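Local coordinates for protein RNA-dependent RNA Polymerase (Bombyx mori cytoplasmic polyhedrosis virus, PDB 6TZ0) that copies RNA from an RNA template, serving viral transcription and probably genome replication as the RNA-directed RNA polymerase of a double-stranded RNA virus, at residues Asp157-Thr162 / Leu777-Phe782; Pro270-Ser273 / Glu277-Gly280; Thr324-Ala329 / Ser1041-Ala1046; Leu767-Arg772 / Leu1148-Asp1153; Ala1176-Phe1181 / Met1200-Gly1205. All coordinates share one frame; numbering follows the deposited sequence.

Contact 1: Asp157-Thr162 / Leu777-Phe782; sequences DVWYQT and LKMLGF
Trp159 and Met779 each swing CG to the side opposite their own backbone N (chi1 -173° in both), which extends the indole and the thioether toward one another where helix 145-160 faces helix 774-786. The methionine chain then runs straight until it bends at its last torsion (chi3 -73°), a turn that lays CE alongside the indole after SD has reached its rim. Met779 SD lies 3.6 Å from Trp159 CE3, and Met779 CE 3.7 Å from it. Met779 SD is 5.0 Å from the centroid of the six-membered ring of Trp159 and 88° off the ring normal, so it approaches in the plane, at the hydrogen-bearing edge. This is a Met-aromatic contact of the edge type, in which the polarisable sulfur meets the slightly positive C-H rim, and it joins helix 145-160, in the N-terminal family region, to helix 774-786, more than 600 residues later in the chain. Methionine suits the place because its unbranched, flexible chain can fit between unlike neighbours: Val158 CG1 touches Met779 SD at 4.1 Å, and Tyr848 packs against the side chain as well. The branched Val158 also reaches Phe12 and Ser13 of helix 11-15. Trp159, broad and flat, has a second partner in Arg16, whose charge forms a cation-pi contact with the indole.

Contact 2: Pro270-Ser273 / Glu277-Gly280; sequences PVWS and EVIG
Val271 and Trp272 pair with Val278, Ile279 and Gly280 as antiparallel strands whose short axes pass 4.8 Å apart, with a classic beta bulge where Ile279 and Gly280 both lie opposite Val271. Three backbone bonds hold the ladder: Val271 N to Gly280 O at 2.7 Å, Ile279 N to Val271 O at 3.0 Å, and Ser273 N to Glu277 O at 2.7 Å. The first is the most bent (137° at the hydrogen). Beyond the bulge, Trp272 and Val278 form a non-hydrogen-bonded pair on one face of the hairpin. Val278 CG2 sits over the Trp272 indole, 3.5 Å from the centroid of the six-membered ring and 9° off its normal, a CH-pi contact in which a compact methyl rests over a wide aromatic surface. Around the bulge, Val271 CG1 meets Ile279 CG1 at 4.0 Å. Ile279 CG1 stands between its own backbone N and carbonyl carbon (chi1 54°), leaving Ile279 CG2 to reach Ser273 CB at 3.7 Å near the turn. Gly280, without a side chain, pairs with Val271 and gives it the carbonyl O. The polar end of Ser273 looks elsewhere, OG bonding to Phe275 N. The three cross-strand bonds, with Ser537 OG bonded to Trp272 N, occupy these backbone groups, while the indole combines one N-H bond, from NE1 to Gly730 O, with apolar packing on Val278, Leu1045 and Phe1150.

Contact 3: Thr324-Ala329 / Ser1041-Ala1046; sequences TQNDVA and SYSNLA
The first turn of helix 325-339, where Gln325 and Asn326 meet Ser1043 and Asn1044 of a C-terminal loop, opens with a capping box. Thr324 is the N-cap: its OG1 accepts from Asp327 N at 3.2 Å, and Asp327 OD2 accepts in return from Thr324 N at 3.1 Å, approached from above the carboxylate plane. A short hydroxyl side chain and a carboxylate suit these places, since they satisfy amides that the start of a helix leaves without carbonyl partners. The capped turn presents Gln325 and Asn326 to the loop. Gln325 CG lies anti to the backbone N (chi1 -174°) and the chain stays extended, which carries Gln325 OE1 to 3.4 Å from Ser1043 OG. That hydroxyl has its bond elsewhere, with Thr268 O, so serine here ties the loop to a strand while brushing the glutamine. Backbones come nearest at Asn326 and Ser1043, whose CA atoms are 5.8 Å apart. The amides of Asn326 and Asn1044 meet with their planes turned 68° from each other. Helix 257-264 and strand 266-272 lie beside the turn: Gln325 rests on Leu261, Ala267 and Val269, and Val328 on Tyr257, Ala260 and Val264. Further along, Ala329 gives its carbonyl O to Tyr1047 OH and packs on Trp733 of strand 732-733.

Contact 4: Leu767-Arg772 / Leu1148-Asp1153; sequences LLFRVR and LFFLSD
Phe769 thrusts its ring into a corner formed by three consecutive residues, Phe1149, Phe1150 and Leu1151, which meet it over a face and along its edge. Its CG stands anti to the carbonyl carbon (chi1 -79°), which, with the first bond already directed at 1148-1153, brings the ring to that loop. Over one face comes Phe1149 CB, 3.7 Å from the centroid of the Phe769 ring, as a CH-pi contact. The Phe1149 ring itself turns off beyond this point: the centres of the Phe769 and Phe1149 rings are 5.7 Å apart with planes at 65°, an oblique pairing. Phe1150 instead offers its rim, so that Phe1150 CD2 meets Phe769 CD2 at 3.5 Å, close to the Phe1150 plane. At the far end of the ring, Leu1151 CD2 touches Phe769 CZ edge-on at 3.9 Å, the two side chains crossing at about a right angle. Flat rings suit a site approached both over a face and at the rim, and the forked leucine supplies a methyl at the edge near CZ. Phe1149 continues the cluster by meeting the Phe732 ring, while its backbone is hydrogen-bonded to Ala526. With all four touching residues buried, this is a hydrophobic core cluster between two irregular loops, joining the connection between helices 754-766 and 774-786 to the C-terminal region.

Contact 5: Ala1176-Phe1181 / Met1200-Gly1205; sequences ALYNIF and MVLHPG
Tyr1178 OH is hydrogen-bonded to the carbonyl O of Tyr1168 and is also touched by Leu1202 CD1, which lies 3.5 Å away. Tyrosine suits this buried spot because the hydroxyl finds a backbone acceptor while the rest of the ring serves as an apolar wall. Over one face of that wall sits the end of Met1200: Met1200 CE is 3.6 Å from Tyr1178 CG and 4.0 Å from the ring centroid, a CH-pi contact, with SD farther back in an oblique Met-aromatic approach. The methionine gets there by running extended from its strand and bending only at the last torsion (chi3 76°), and the two side chains cross at roughly a right angle. Met1200 SD also lies 4.3 Å from Phe1181 CB, one turn further along the helix, near the plane of the Phe1181 ring. That ring is stacked on Tyr1022 and meets Tyr1139 edge-to-face. The contact belongs to a beta-alpha-beta unit, in which helix 1174-1188 connects strand 1162-1163 to the parallel strand 1196-1202 and packs on the sheet; strand 1022-1027 flanks 1196-1202 on its other side, antiparallel, and helix 1074-1080 lies against Ala1176 and Ile1180.

In the fold
Contacts 2, 3 and 4 form one cluster, their centres 15 to 18 Å apart and each touching the other two; between contacts 3 and 4, for instance, Leu1045 meets Phe1150 and Ala1046 meets Phe769. Contact 1 adjoins this cluster through Leu777, which packs on Val771 of contact 4; its two segments lie on helices 145-160 and 774-786. Contact 5 stands apart, its nearest atoms about 8 Å from contact 4. Along the chain, contacts 1, 3 and 4 interleave, whereas contact 2 is a local hairpin and contact 5 closes last. Elements from the N-terminal region are thereby joined to others far later in the chain, several of them in the C-terminal region, consistent with the cage-like enclosure known for reoviral polymerases.

Contact 1: Asp157-Thr162 / Leu777-Phe782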
# COMPACT_ATOMS: atom_id res chain seq x y z
N ASP A 157 2.19 -0.17 41.51
CA ASP A 157 1.98 -0.23 42.96
C ASP A 157 2.02 -1.67 43.47
O ASP A 157 2.62 -1.94 44.51
CB ASP A 157 0.64 0.39 43.34
CG ASP A 157 0.63 1.89 43.18
OD1 ASP A 157 1.71 2.50 43.22
OD2 ASP A 157 -0.47 2.45 43.06
N VAL A 158 1.39 -2.59 42.75
CA VAL A 158 1.37 -3.98 43.21
C VAL A 158 2.74 -4.63 43.04
O VAL A 158 3.16 -5.44 43.88
CB VAL A 158 0.24 -4.75 42.50
CG1 VAL A 158 0.25 -6.23 42.84
CG2 VAL A 158 -1.08 -4.16 42.92
N TRP A 159 3.48 -4.25 42.00
CA TRP A 159 4.82 -4.82 41.83
C TRP A 159 5.78 -4.31 42.90
O TRP A 159 6.47 -5.10 43.55
CB TRP A 159 5.37 -4.51 40.45
CG TRP A 159 6.67 -5.22 40.15
CD1 TRP A 159 7.92 -4.75 40.38
CD2 TRP A 159 6.83 -6.50 39.53
NE1 TRP A 159 8.85 -5.67 39.98
CE2 TRP A 159 8.21 -6.75 39.45
CE3 TRP A 159 5.94 -7.46 39.05
CZ2 TRP A 159 8.72 -7.92 38.91
CZ3 TRP A 159 6.45 -8.62 38.51
CH2 TRP A 159 7.83 -8.84 38.44
N TYR A 160 5.86 -2.99 43.09
CA TYR A 160 6.87 -2.46 44.00
C TYR A 160 6.40 -2.33 45.44
O TYR A 160 7.19 -1.89 46.28
CB TYR A 160 7.36 -1.10 43.49
CG TYR A 160 8.27 -1.25 42.30
CD1 TYR A 160 9.62 -1.49 42.47
CD2 TYR A 160 7.76 -1.22 41.01
CE1 TYR A 160 10.45 -1.65 41.39
CE2 TYR A 160 8.59 -1.38 39.92
CZ TYR A 160 9.93 -1.60 40.12
OH TYR A 160 10.76 -1.76 39.05
N GLN A 161 5.13 -2.64 45.73
CA GLN A 161 4.53 -2.72 47.07
C GLN A 161 4.52 -1.39 47.83
O GLN A 161 4.07 -1.34 48.97
CB GLN A 161 5.19 -3.79 47.94
CG GLN A 161 5.02 -5.19 47.45
CD GLN A 161 5.63 -6.21 48.38
OE1 GLN A 161 6.14 -5.86 49.44
NE2 GLN A 161 5.63 -7.47 47.98
N THR A 162 5.00 -0.30 47.22
CA THR A 162 5.04 1.01 47.83
C THR A 162 4.46 2.00 46.85
O THR A 162 4.27 1.69 45.67
CB THR A 162 6.46 1.46 48.21
OG1 THR A 162 7.24 1.62 47.02
CG2 THR A 162 7.14 0.47 49.14
N LEU A 777 5.63 -7.41 32.71
CA LEU A 777 4.75 -7.24 31.56
C LEU A 777 3.52 -8.13 31.68
O LEU A 777 2.42 -7.74 31.24
CB LEU A 777 5.56 -7.53 30.29
CG LEU A 777 5.00 -7.41 28.89
CD1 LEU A 777 6.05 -6.81 28.01
CD2 LEU A 777 4.74 -8.80 28.41
N LYS A 778 3.65 -9.30 32.31
CA LYS A 778 2.48 -10.13 32.58
C LYS A 778 1.56 -9.46 33.60
O LYS A 778 0.33 -9.49 33.46
CB LYS A 778 2.89 -11.52 33.05
CG LYS A 778 1.70 -12.48 33.17
CD LYS A 778 2.14 -13.94 33.31
CE LYS A 778 2.53 -14.31 34.72
NZ LYS A 778 1.32 -14.47 35.57
N MET A 779 2.15 -8.83 34.62
CA MET A 779 1.34 -8.12 35.60
C MET A 779 0.65 -6.90 34.99
O MET A 779 -0.51 -6.60 35.31
CB MET A 779 2.19 -7.71 36.80
CG MET A 779 1.40 -7.11 37.94
SD MET A 779 2.37 -6.84 39.41
CE MET A 779 2.57 -8.53 39.96
N LEU A 780 1.34 -6.21 34.08
CA LEU A 780 0.77 -5.05 33.41
C LEU A 780 -0.40 -5.44 32.51
O LEU A 780 -1.43 -4.76 32.49
CB LEU A 780 1.85 -4.35 32.60
CG LEU A 780 1.48 -3.06 31.88
CD1 LEU A 780 1.06 -2.03 32.89
CD2 LEU A 780 2.66 -2.58 31.10
N GLY A 781 -0.27 -6.55 31.78
CA GLY A 781 -1.39 -7.05 31.00
C GLY A 781 -2.55 -7.54 31.84
O GLY A 781 -3.71 -7.37 31.45
N PHE A 782 -2.26 -8.14 33.00
CA PHE A 782 -3.33 -8.54 33.92
C PHE A 782 -4.11 -7.33 34.43
O PHE A 782 -5.34 -7.37 34.51
CB PHE A 782 -2.76 -9.32 35.10
CG PHE A 782 -3.77 -9.58 36.19
CD1 PHE A 782 -4.79 -10.49 36.02
CD2 PHE A 782 -3.67 -8.91 37.40
CE1 PHE A 782 -5.71 -10.72 37.03
CE2 PHE A 782 -4.58 -9.13 38.41
CZ PHE A 782 -5.60 -10.04 38.22

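Contact 2: Pro270-Ser273 / Glu277-Gly280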
# COMPACT_ATOMS: atom_id res chain seq x y z
N PRO A 270 28.41 -15.15 20.68
CA PRO A 270 28.15 -16.48 20.12
C PRO A 270 28.46 -16.53 18.62
O PRO A 270 28.60 -15.51 17.95
CB PRO A 270 26.66 -16.70 20.38
CG PRO A 270 26.10 -15.36 20.49
CD PRO A 270 27.16 -14.52 21.12
N VAL A 271 28.56 -17.76 18.11
CA VAL A 271 28.90 -18.01 16.72
C VAL A 271 27.80 -18.86 16.10
O VAL A 271 27.47 -19.92 16.62
CB VAL A 271 30.27 -18.71 16.58
CG1 VAL A 271 30.52 -19.14 15.16
CG2 VAL A 271 31.38 -17.80 17.05
N TRP A 272 27.27 -18.40 14.98
CA TRP A 272 26.17 -19.06 14.30
C TRP A 272 26.64 -19.83 13.08
O TRP A 272 27.49 -19.35 12.31
CB TRP A 272 25.11 -18.05 13.89
CG TRP A 272 24.33 -17.52 15.03
CD1 TRP A 272 24.65 -16.46 15.81
CD2 TRP A 272 23.07 -18.00 15.50
NE1 TRP A 272 23.68 -16.26 16.76
CE2 TRP A 272 22.70 -17.19 16.59
CE3 TRP A 272 22.22 -19.04 15.11
CZ2 TRP A 272 21.52 -17.39 17.29
CZ3 TRP A 272 21.05 -19.24 15.82
CH2 TRP A 272 20.71 -18.42 16.89
N SER A 273 26.07 -21.01 12.89
CA SER A 273 26.31 -21.84 11.72
C SER A 273 25.54 -21.32 10.52
O SER A 273 24.75 -20.38 10.60
CB SER A 273 25.90 -23.28 12.02
OG SER A 273 25.95 -24.06 10.84
N GLU A 277 22.15 -22.63 13.70
CA GLU A 277 22.57 -23.27 14.94
C GLU A 277 23.68 -22.47 15.60
O GLU A 277 24.56 -21.94 14.92
CB GLU A 277 23.06 -24.69 14.71
CG GLU A 277 22.00 -25.69 14.31
CD GLU A 277 22.60 -27.03 13.95
OE1 GLU A 277 23.84 -27.12 13.88
OE2 GLU A 277 21.84 -28.00 13.73
N VAL A 278 23.65 -22.41 16.93
CA VAL A 278 24.75 -21.83 17.69
C VAL A 278 25.79 -22.93 17.90
O VAL A 278 25.54 -23.91 18.60
CB VAL A 278 24.27 -21.26 19.03
CG1 VAL A 278 25.45 -20.76 19.83
CG2 VAL A 278 23.30 -20.15 18.80
N ILE A 279 26.96 -22.76 17.28
CA ILE A 279 27.97 -23.80 17.27
C ILE A 279 29.16 -23.50 18.17
O ILE A 279 29.90 -24.43 18.52
CB ILE A 279 28.45 -24.07 15.83
CG1 ILE A 279 28.91 -22.76 15.18
CG2 ILE A 279 27.36 -24.74 15.05
CD1 ILE A 279 29.56 -22.93 13.84
N GLY A 280 29.36 -22.26 18.57
CA GLY A 280 30.42 -21.95 19.51
C GLY A 280 30.35 -20.51 19.92
O GLY A 280 29.39 -19.80 19.63

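Contact 3: Thr324-Ala329 / Ser1041-Ala1046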
# COMPACT_ATOMS: atom_id res chain seq x y z
N THR A 324 30.82 -4.54 28.84
CA THR A 324 30.46 -5.69 28.02
C THR A 324 29.60 -5.22 26.86
O THR A 324 29.26 -4.04 26.74
CB THR A 324 29.74 -6.74 28.86
OG1 THR A 324 28.52 -6.19 29.38
CG2 THR A 324 30.60 -7.19 30.01
N GLN A 325 29.24 -6.15 25.98
CA GLN A 325 28.27 -5.85 24.94
C GLN A 325 26.87 -5.71 25.52
O GLN A 325 26.05 -4.93 25.01
CB GLN A 325 28.31 -6.94 23.87
CG GLN A 325 27.45 -6.68 22.65
CD GLN A 325 27.45 -7.84 21.70
OE1 GLN A 325 28.09 -8.85 21.96
NE2 GLN A 325 26.71 -7.73 20.62
N ASN A 326 26.59 -6.44 26.61
CA ASN A 326 25.28 -6.36 27.23
C ASN A 326 25.06 -5.02 27.90
O ASN A 326 23.92 -4.57 28.02
CB ASN A 326 25.10 -7.49 28.24
CG ASN A 326 25.18 -8.85 27.60
OD1 ASN A 326 24.86 -9.00 26.43
ND2 ASN A 326 25.56 -9.85 28.38
N ASP A 327 26.14 -4.36 28.32
CA ASP A 327 26.03 -3.02 28.89
C ASP A 327 25.55 -2.02 27.84
O ASP A 327 24.65 -1.22 28.10
CB ASP A 327 27.37 -2.58 29.46
CG ASP A 327 27.76 -3.36 30.68
OD1 ASP A 327 26.87 -3.95 31.31
OD2 ASP A 327 28.96 -3.37 31.02
N VAL A 328 26.13 -2.10 26.64
CA VAL A 328 25.73 -1.23 25.55
C VAL A 328 24.31 -1.55 25.11
O VAL A 328 23.54 -0.64 24.79
CB VAL A 328 26.74 -1.35 24.39
CG1 VAL A 328 26.41 -0.39 23.26
CG2 VAL A 328 28.13 -1.13 24.91
N ALA A 329 23.93 -2.83 25.15
CA ALA A 329 22.57 -3.22 24.80
C ALA A 329 21.55 -2.66 25.79
O ALA A 329 20.48 -2.17 25.38
CB ALA A 329 22.47 -4.74 24.74
N SER A 1041 25.89 -18.11 27.41
CA SER A 1041 26.08 -17.52 28.73
C SER A 1041 26.90 -16.24 28.68
O SER A 1041 26.90 -15.47 29.65
CB SER A 1041 26.74 -18.53 29.66
OG SER A 1041 28.03 -18.86 29.20
N TYR A 1042 27.62 -16.01 27.59
CA TYR A 1042 28.29 -14.75 27.33
C TYR A 1042 27.48 -14.01 26.29
O TYR A 1042 27.19 -14.59 25.23
CB TYR A 1042 29.70 -14.99 26.78
CG TYR A 1042 30.59 -15.88 27.61
CD1 TYR A 1042 31.29 -15.38 28.69
CD2 TYR A 1042 30.74 -17.22 27.29
CE1 TYR A 1042 32.12 -16.19 29.44
CE2 TYR A 1042 31.57 -18.04 28.03
CZ TYR A 1042 32.25 -17.52 29.10
OH TYR A 1042 33.07 -18.34 29.84
N SER A 1043 27.11 -12.75 26.58
CA SER A 1043 26.45 -11.85 25.63
C SER A 1043 25.14 -12.41 25.09
O SER A 1043 25.12 -12.92 23.97
CB SER A 1043 27.37 -11.48 24.46
OG SER A 1043 28.42 -10.64 24.89
N ASN A 1044 24.11 -12.41 25.93
CA ASN A 1044 22.80 -12.99 25.62
C ASN A 1044 22.23 -12.49 24.30
O ASN A 1044 22.38 -11.33 23.93
CB ASN A 1044 21.81 -12.69 26.74
CG ASN A 1044 21.69 -11.22 27.06
OD1 ASN A 1044 22.43 -10.39 26.55
ND2 ASN A 1044 20.71 -10.87 27.88
N LEU A 1045 21.59 -13.39 23.57
CA LEU A 1045 21.11 -13.10 22.23
C LEU A 1045 19.67 -12.59 22.20
O LEU A 1045 19.07 -12.53 21.12
CB LEU A 1045 21.31 -14.32 21.34
CG LEU A 1045 20.90 -15.72 21.78
CD1 LEU A 1045 19.49 -16.04 21.44
CD2 LEU A 1045 21.82 -16.73 21.13
N ALA A 1046 19.12 -12.22 23.36
CA ALA A 1046 17.89 -11.45 23.46
C ALA A 1046 17.92 -10.75 24.81
O ALA A 1046 18.69 -11.11 25.70
CB ALA A 1046 16.65 -12.32 23.33

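Contact 4: Leu767-Arg772 / Leu1148-Asp1153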
# COMPACT_ATOMS: atom_id res chain seq x y z
N LEU A 767 5.75 -8.30 22.25
CA LEU A 767 6.72 -7.71 23.16
C LEU A 767 7.50 -8.72 23.98
O LEU A 767 7.90 -8.40 25.09
CB LEU A 767 6.04 -6.75 24.14
CG LEU A 767 5.57 -5.36 23.76
CD1 LEU A 767 4.75 -4.83 24.91
CD2 LEU A 767 6.77 -4.49 23.54
N LEU A 768 7.72 -9.94 23.48
CA LEU A 768 8.09 -11.01 24.40
C LEU A 768 9.61 -11.22 24.43
O LEU A 768 10.19 -11.37 25.51
CB LEU A 768 7.36 -12.29 24.03
CG LEU A 768 7.08 -13.26 25.18
CD1 LEU A 768 5.86 -14.06 24.82
CD2 LEU A 768 8.21 -14.20 25.49
N PHE A 769 10.26 -11.28 23.27
CA PHE A 769 11.71 -11.41 23.27
C PHE A 769 12.43 -10.07 23.16
O PHE A 769 13.65 -10.03 23.31
CB PHE A 769 12.25 -12.32 22.15
CG PHE A 769 12.13 -13.79 22.43
CD1 PHE A 769 11.21 -14.30 23.32
CD2 PHE A 769 13.10 -14.65 21.94
CE1 PHE A 769 11.15 -15.63 23.59
CE2 PHE A 769 13.06 -15.99 22.22
CZ PHE A 769 12.08 -16.48 23.06
N ARG A 770 11.71 -8.99 22.89
CA ARG A 770 12.33 -7.67 22.82
C ARG A 770 12.27 -6.94 24.15
O ARG A 770 12.53 -5.74 24.21
CB ARG A 770 11.67 -6.86 21.70
CG ARG A 770 10.19 -6.69 21.83
CD ARG A 770 9.64 -6.01 20.60
NE ARG A 770 9.71 -6.84 19.40
CZ ARG A 770 9.40 -6.41 18.18
NH1 ARG A 770 9.01 -5.16 18.01
NH2 ARG A 770 9.47 -7.22 17.14
N VAL A 771 11.98 -7.66 25.23
CA VAL A 771 11.75 -7.09 26.54
C VAL A 771 12.78 -7.69 27.49
O VAL A 771 13.41 -8.70 27.20
CB VAL A 771 10.30 -7.36 27.01
CG1 VAL A 771 10.14 -8.77 27.56
CG2 VAL A 771 9.80 -6.34 27.94
N ARG A 772 12.95 -7.05 28.64
CA ARG A 772 13.98 -7.46 29.58
C ARG A 772 13.43 -8.14 30.83
O ARG A 772 14.10 -8.99 31.41
CB ARG A 772 14.82 -6.23 29.97
CG ARG A 772 16.08 -6.52 30.72
CD ARG A 772 16.91 -5.27 30.87
NE ARG A 772 18.06 -5.52 31.73
CZ ARG A 772 18.95 -4.60 32.06
NH1 ARG A 772 18.81 -3.36 31.62
NH2 ARG A 772 19.96 -4.91 32.85
N LEU A 1148 7.27 -18.03 20.55
CA LEU A 1148 8.36 -19.02 20.50
C LEU A 1148 9.37 -18.59 19.44
O LEU A 1148 9.53 -19.22 18.40
CB LEU A 1148 7.79 -20.41 20.20
CG LEU A 1148 7.18 -21.38 21.23
CD1 LEU A 1148 8.18 -21.98 22.15
CD2 LEU A 1148 6.15 -20.70 22.08
N PHE A 1149 10.07 -17.50 19.73
CA PHE A 1149 10.87 -16.82 18.72
C PHE A 1149 12.18 -17.56 18.44
O PHE A 1149 12.43 -17.98 17.30
CB PHE A 1149 11.12 -15.38 19.17
CG PHE A 1149 11.85 -14.52 18.18
CD1 PHE A 1149 11.19 -13.94 17.12
CD2 PHE A 1149 13.19 -14.23 18.36
CE1 PHE A 1149 11.86 -13.13 16.22
CE2 PHE A 1149 13.86 -13.42 17.47
CZ PHE A 1149 13.20 -12.87 16.40
N PHE A 1150 13.03 -17.72 19.45
CA PHE A 1150 14.22 -18.56 19.33
C PHE A 1150 13.98 -20.01 19.69
O PHE A 1150 14.86 -20.85 19.44
CB PHE A 1150 15.37 -18.05 20.21
CG PHE A 1150 16.12 -16.90 19.64
CD1 PHE A 1150 17.00 -17.09 18.58
CD2 PHE A 1150 16.01 -15.63 20.18
CE1 PHE A 1150 17.71 -16.03 18.06
CE2 PHE A 1150 16.72 -14.58 19.67
CZ PHE A 1150 17.58 -14.78 18.61
N LEU A 1151 12.84 -20.35 20.26
CA LEU A 1151 12.60 -21.68 20.79
C LEU A 1151 11.92 -22.56 19.74
O LEU A 1151 11.38 -22.09 18.74
CB LEU A 1151 11.76 -21.60 22.05
CG LEU A 1151 12.38 -21.44 23.44
CD1 LEU A 1151 13.17 -22.69 23.71
CD2 LEU A 1151 13.26 -20.21 23.57
N SER A 1152 11.95 -23.87 19.99
CA SER A 1152 11.55 -24.84 18.98
C SER A 1152 10.04 -25.00 18.91
O SER A 1152 9.35 -24.99 19.93
CB SER A 1152 12.19 -26.20 19.27
OG SER A 1152 11.64 -26.78 20.43
N ASP A 1153 9.54 -25.18 17.69
CA ASP A 1153 8.14 -25.42 17.43
C ASP A 1153 7.75 -26.89 17.55
O ASP A 1153 6.59 -27.22 17.33
CB ASP A 1153 7.78 -24.94 16.02
CG ASP A 1153 7.82 -23.44 15.88
OD1 ASP A 1153 7.59 -22.74 16.89
OD2 ASP A 1153 8.09 -22.96 14.76

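Contact 5: Ala1176-Phe1181 / Met1200-Gly1205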
# COMPACT_ATOMS: atom_id res chain seq x y z
N ALA A 1176 3.14 -39.11 20.15
CA ALA A 1176 3.06 -37.69 19.87
C ALA A 1176 2.19 -36.95 20.88
O ALA A 1176 2.50 -35.81 21.24
CB ALA A 1176 2.52 -37.47 18.47
N LEU A 1177 1.13 -37.61 21.33
CA LEU A 1177 0.22 -37.04 22.32
C LEU A 1177 0.92 -36.80 23.65
O LEU A 1177 0.73 -35.76 24.27
CB LEU A 1177 -0.97 -37.97 22.53
CG LEU A 1177 -1.98 -37.55 23.60
CD1 LEU A 1177 -2.73 -36.31 23.17
CD2 LEU A 1177 -2.94 -38.68 23.91
N TYR A 1178 1.73 -37.76 24.09
CA TYR A 1178 2.47 -37.61 25.34
C TYR A 1178 3.62 -36.62 25.18
O TYR A 1178 3.98 -35.93 26.14
CB TYR A 1178 2.99 -38.96 25.81
CG TYR A 1178 1.95 -40.01 26.12
CD1 TYR A 1178 0.63 -39.67 26.38
CD2 TYR A 1178 2.29 -41.36 26.11
CE1 TYR A 1178 -0.31 -40.65 26.65
CE2 TYR A 1178 1.35 -42.34 26.37
CZ TYR A 1178 0.05 -41.97 26.63
OH TYR A 1178 -0.89 -42.93 26.90
N ASN A 1179 4.20 -36.54 23.97
CA ASN A 1179 5.21 -35.53 23.70
C ASN A 1179 4.62 -34.13 23.78
O ASN A 1179 5.27 -33.20 24.28
CB ASN A 1179 5.82 -35.75 22.31
CG ASN A 1179 6.72 -36.95 22.26
OD1 ASN A 1179 7.44 -37.23 23.21
ND2 ASN A 1179 6.71 -37.64 21.14
N ILE A 1180 3.39 -33.95 23.31
CA ILE A 1180 2.70 -32.67 23.42
C ILE A 1180 2.41 -32.34 24.88
O ILE A 1180 2.57 -31.19 25.31
CB ILE A 1180 1.44 -32.67 22.55
CG1 ILE A 1180 1.83 -32.56 21.08
CG2 ILE A 1180 0.45 -31.59 22.94
CD1 ILE A 1180 0.70 -32.73 20.13
N PHE A 1181 1.98 -33.35 25.66
CA PHE A 1181 1.77 -33.19 27.10
C PHE A 1181 3.02 -32.67 27.79
O PHE A 1181 2.98 -31.64 28.49
CB PHE A 1181 1.37 -34.51 27.74
CG PHE A 1181 -0.03 -34.95 27.46
CD1 PHE A 1181 -0.93 -34.13 26.81
CD2 PHE A 1181 -0.45 -36.19 27.90
CE1 PHE A 1181 -2.21 -34.55 26.58
CE2 PHE A 1181 -1.74 -36.61 27.68
CZ PHE A 1181 -2.62 -35.78 27.02
N MET A 1200 5.97 -38.81 34.18
CA MET A 1200 4.58 -38.54 33.86
C MET A 1200 3.68 -39.64 34.41
O MET A 1200 3.96 -40.83 34.24
CB MET A 1200 4.39 -38.42 32.35
CG MET A 1200 3.01 -37.95 31.93
SD MET A 1200 2.85 -37.73 30.15
CE MET A 1200 2.71 -39.43 29.63
N VAL A 1201 2.60 -39.24 35.08
CA VAL A 1201 1.57 -40.15 35.54
C VAL A 1201 0.28 -39.83 34.81
O VAL A 1201 0.01 -38.67 34.49
CB VAL A 1201 1.39 -40.09 37.08
CG1 VAL A 1201 2.63 -40.62 37.76
CG2 VAL A 1201 1.14 -38.67 37.53
N LEU A 1202 -0.50 -40.86 34.50
CA LEU A 1202 -1.72 -40.72 33.73
C LEU A 1202 -2.90 -41.26 34.52
O LEU A 1202 -2.74 -41.98 35.51
CB LEU A 1202 -1.62 -41.45 32.39
CG LEU A 1202 -0.57 -40.92 31.41
CD1 LEU A 1202 -0.52 -41.75 30.16
CD2 LEU A 1202 -0.85 -39.48 31.05
N HIS A 1203 -4.09 -40.90 34.07
CA HIS A 1203 -5.37 -41.28 34.63
C HIS A 1203 -5.91 -42.49 33.87
O HIS A 1203 -5.73 -42.59 32.65
CB HIS A 1203 -6.34 -40.11 34.54
CG HIS A 1203 -7.64 -40.31 35.26
ND1 HIS A 1203 -8.80 -40.68 34.61
CD2 HIS A 1203 -7.96 -40.21 36.57
CE1 HIS A 1203 -9.78 -40.78 35.49
NE2 HIS A 1203 -9.30 -40.51 36.69
N PRO A 1204 -6.52 -43.46 34.57
CA PRO A 1204 -7.05 -44.64 33.88
C PRO A 1204 -8.18 -44.33 32.92
O PRO A 1204 -8.37 -45.06 31.94
CB PRO A 1204 -7.52 -45.53 35.03
CG PRO A 1204 -6.70 -45.10 36.19
CD PRO A 1204 -6.52 -43.63 36.03
N GLY A 1205 -8.93 -43.25 33.17
CA GLY A 1205 -9.88 -42.77 32.19
C GLY A 1205 -9.24 -42.22 30.94
O GLY A 1205 -9.81 -42.34 29.85